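Local structure of Lin2004 protein (Listeria innocua, 2HUJ) at residues Leu23-Gln28 and Phe70-Ile75. The protein is of unknown function but belongs to a bacterial family, DUF1798, whose members adopt a four-helical bundle fold. Numbering follows the deposited sequence.
Sequences LIRTEQ and FLELAI
R25 reaches across from helix 16-45 to E72 of helix 52-81, forming a salt bridge in which NH1 of R25 lies 3.1 Å from OE1 of E72. The N-H...O angle of 144° shows a bent bond, and the donor meets the oxygen from above the carboxylate plane. An R25 chain extended from CG to NE spans the gap, while E72, with CG anti to its backbone N and the chain extended beyond, brings OE1 to the edge of the guanidinium. The same NH1 is hydrogen-bonded to the carbonyl O of D69, and NE forms a salt bridge with OE2 of E21, so the guanidinium is gripped from both helices, which probably restricts its rotation. CD1 of L73 lies over one face of this group, 4.0 Å from CZ of R25, and also touches the CD methylene; CG of L73 is 3.6 Å from NH1 of R25.

Deeper in, OG1 of T26 comes up to the rim of the F70 ring, in its plane, 3.3 Å from CE1; a hydrogen bond to the carbonyl O of L22 satisfies this hydroxyl. A74 CB lies 3.5 Å above one face of the ring, displaced toward the rim. L91, C95 and L126 extend the surroundings of F70 to the other two helices of the bundle. The axes of the two short segments approach to 9.4 Å with their directions 133° apart, nearer antiparallel than parallel. The contact thus grades from a buried ring beside an internally satisfied hydroxyl to a charged pair probably moderated by solvent at the exposed E72.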
loop_
_atom_site.group_PDB
_atom_site.type_symbol
_atom_site.label_atom_id
_atom_site.label_comp_id
_atom_site.label_asym_id
_atom_site.label_seq_id
_atom_site.Cartn_x
_atom_site.Cartn_y
_atom_site.Cartn_z
ATOM N N LEU A 23 -1.066 5.635 11.796
ATOM C CA LEU A 23 -1.155 4.191 12.007
ATOM C C LEU A 23 -2.361 3.590 11.299
ATOM O O LEU A 23 -2.240 2.611 10.554
ATOM C CB LEU A 23 -1.202 3.874 13.496
ATOM C CG LEU A 23 -1.248 2.395 13.915
ATOM C CD1 LEU A 23 -0.181 1.583 13.241
ATOM C CD2 LEU A 23 -1.149 2.265 15.418
ATOM N N ILE A 24 -3.524 4.205 11.509
ATOM C CA ILE A 24 -4.763 3.771 10.842
ATOM C C ILE A 24 -4.617 3.788 9.302
ATOM O O ILE A 24 -4.960 2.819 8.628
ATOM C CB ILE A 24 -5.957 4.627 11.306
ATOM C CG1 ILE A 24 -6.252 4.346 12.789
ATOM C CG2 ILE A 24 -7.201 4.334 10.463
ATOM C CD1 ILE A 24 -7.276 5.254 13.393
ATOM N N ARG A 25 -4.057 4.864 8.751
ATOM C CA ARG A 25 -3.874 4.955 7.322
ATOM C C ARG A 25 -2.826 3.975 6.783
ATOM O O ARG A 25 -2.941 3.483 5.665
ATOM C CB ARG A 25 -3.537 6.387 6.933
ATOM C CG ARG A 25 -4.662 7.308 7.236
ATOM C CD ARG A 25 -4.361 8.691 6.872
ATOM N NE ARG A 25 -5.539 9.509 7.124
ATOM C CZ ARG A 25 -5.691 10.770 6.721
ATOM N NH1 ARG A 25 -4.777 11.387 5.974
ATOM N NH2 ARG A 25 -6.800 11.413 7.053
ATOM N N THR A 26 -1.841 3.654 7.611
ATOM C CA THR A 26 -0.842 2.615 7.286
ATOM C C THR A 26 -1.516 1.256 7.204
ATOM O O THR A 26 -1.275 0.516 6.275
ATOM C CB THR A 26 0.286 2.573 8.358
ATOM O OG1 THR A 26 0.900 3.869 8.446
ATOM C CG2 THR A 26 1.357 1.529 7.999
ATOM N N GLU A 27 -2.396 0.954 8.155
ATOM C CA GLU A 27 -3.131 -0.327 8.165
ATOM C C GLU A 27 -4.037 -0.428 6.937
ATOM O O GLU A 27 -4.140 -1.468 6.254
ATOM C CB GLU A 27 -3.931 -0.475 9.465
ATOM C CG GLU A 27 -2.977 -0.709 10.652
ATOM C CD GLU A 27 -3.599 -0.560 12.022
ATOM O OE1 GLU A 27 -4.768 -0.125 12.122
ATOM O OE2 GLU A 27 -2.865 -0.890 12.990
ATOM N N GLN A 28 -4.682 0.678 6.621
ATOM C CA GLN A 28 -5.572 0.711 5.481
ATOM C C GLN A 28 -4.787 0.454 4.194
ATOM O O GLN A 28 -5.228 -0.300 3.320
ATOM C CB GLN A 28 -6.271 2.066 5.431
ATOM C CG GLN A 28 -7.143 2.254 4.238
ATOM C CD GLN A 28 -8.564 1.977 4.578
ATOM O OE1 GLN A 28 -9.337 2.896 4.783
ATOM N NE2 GLN A 28 -8.905 0.712 4.706
ATOM N N PHE A 70 -2.385 8.156 3.071
ATOM C CA PHE A 70 -1.191 7.780 3.813
ATOM C C PHE A 70 -0.079 8.810 3.670
ATOM O O PHE A 70 0.486 9.268 4.663
ATOM C CB PHE A 70 -0.708 6.404 3.370
ATOM C CG PHE A 70 0.657 6.028 3.880
ATOM C CD1 PHE A 70 0.852 5.502 5.190
ATOM C CD2 PHE A 70 1.764 6.146 3.052
ATOM C CE1 PHE A 70 2.112 5.128 5.611
ATOM C CE2 PHE A 70 3.019 5.785 3.479
ATOM C CZ PHE A 70 3.210 5.290 4.755
ATOM N N LEU A 71 0.224 9.194 2.441
ATOM C CA LEU A 71 1.323 10.126 2.200
ATOM C C LEU A 71 1.094 11.493 2.818
ATOM O O LEU A 71 2.040 12.126 3.275
ATOM C CB LEU A 71 1.587 10.303 0.715
ATOM C CG LEU A 71 2.228 9.095 0.016
ATOM C CD1 LEU A 71 2.242 9.384 -1.475
ATOM C CD2 LEU A 71 3.621 8.811 0.559
ATOM N N GLU A 72 -0.154 11.944 2.829
ATOM C CA GLU A 72 -0.523 13.237 3.437
ATOM C C GLU A 72 0.045 13.396 4.837
ATOM O O GLU A 72 0.515 14.465 5.186
ATOM C CB GLU A 72 -2.048 13.370 3.474
ATOM C CG GLU A 72 -2.539 14.721 3.889
ATOM C CD GLU A 72 -4.028 14.760 4.201
ATOM O OE1 GLU A 72 -4.739 13.737 4.011
ATOM O OE2 GLU A 72 -4.474 15.844 4.642
ATOM N N LEU A 73 0.001 12.325 5.623
ATOM C CA LEU A 73 0.555 12.304 6.978
ATOM C C LEU A 73 1.960 11.727 7.090
ATOM O O LEU A 73 2.770 12.185 7.906
ATOM C CB LEU A 73 -0.368 11.505 7.885
ATOM C CG LEU A 73 -1.819 11.983 7.967
ATOM C CD1 LEU A 73 -2.498 11.206 9.063
ATOM C CD2 LEU A 73 -1.884 13.467 8.270
ATOM N N ALA A 74 2.283 10.765 6.227
ATOM C CA ALA A 74 3.538 10.037 6.314
ATOM C C ALA A 74 4.731 10.887 5.912
ATOM O O ALA A 74 5.810 10.726 6.481
ATOM C CB ALA A 74 3.498 8.763 5.402
ATOM N N ILE A 75 4.584 11.725 4.892
ATOM C CA ILE A 75 5.708 12.570 4.476
ATOM C C ILE A 75 6.117 13.581 5.551
ATOM O O ILE A 75 7.295 13.605 5.936
ATOM C CB ILE A 75 5.506 13.208 3.083
ATOM C CG1 ILE A 75 5.267 12.140 2.026
ATOM C CG2 ILE A 75 6.743 14.061 2.701
ATOM C CD1 ILE A 75 6.258 10.999 2.040
#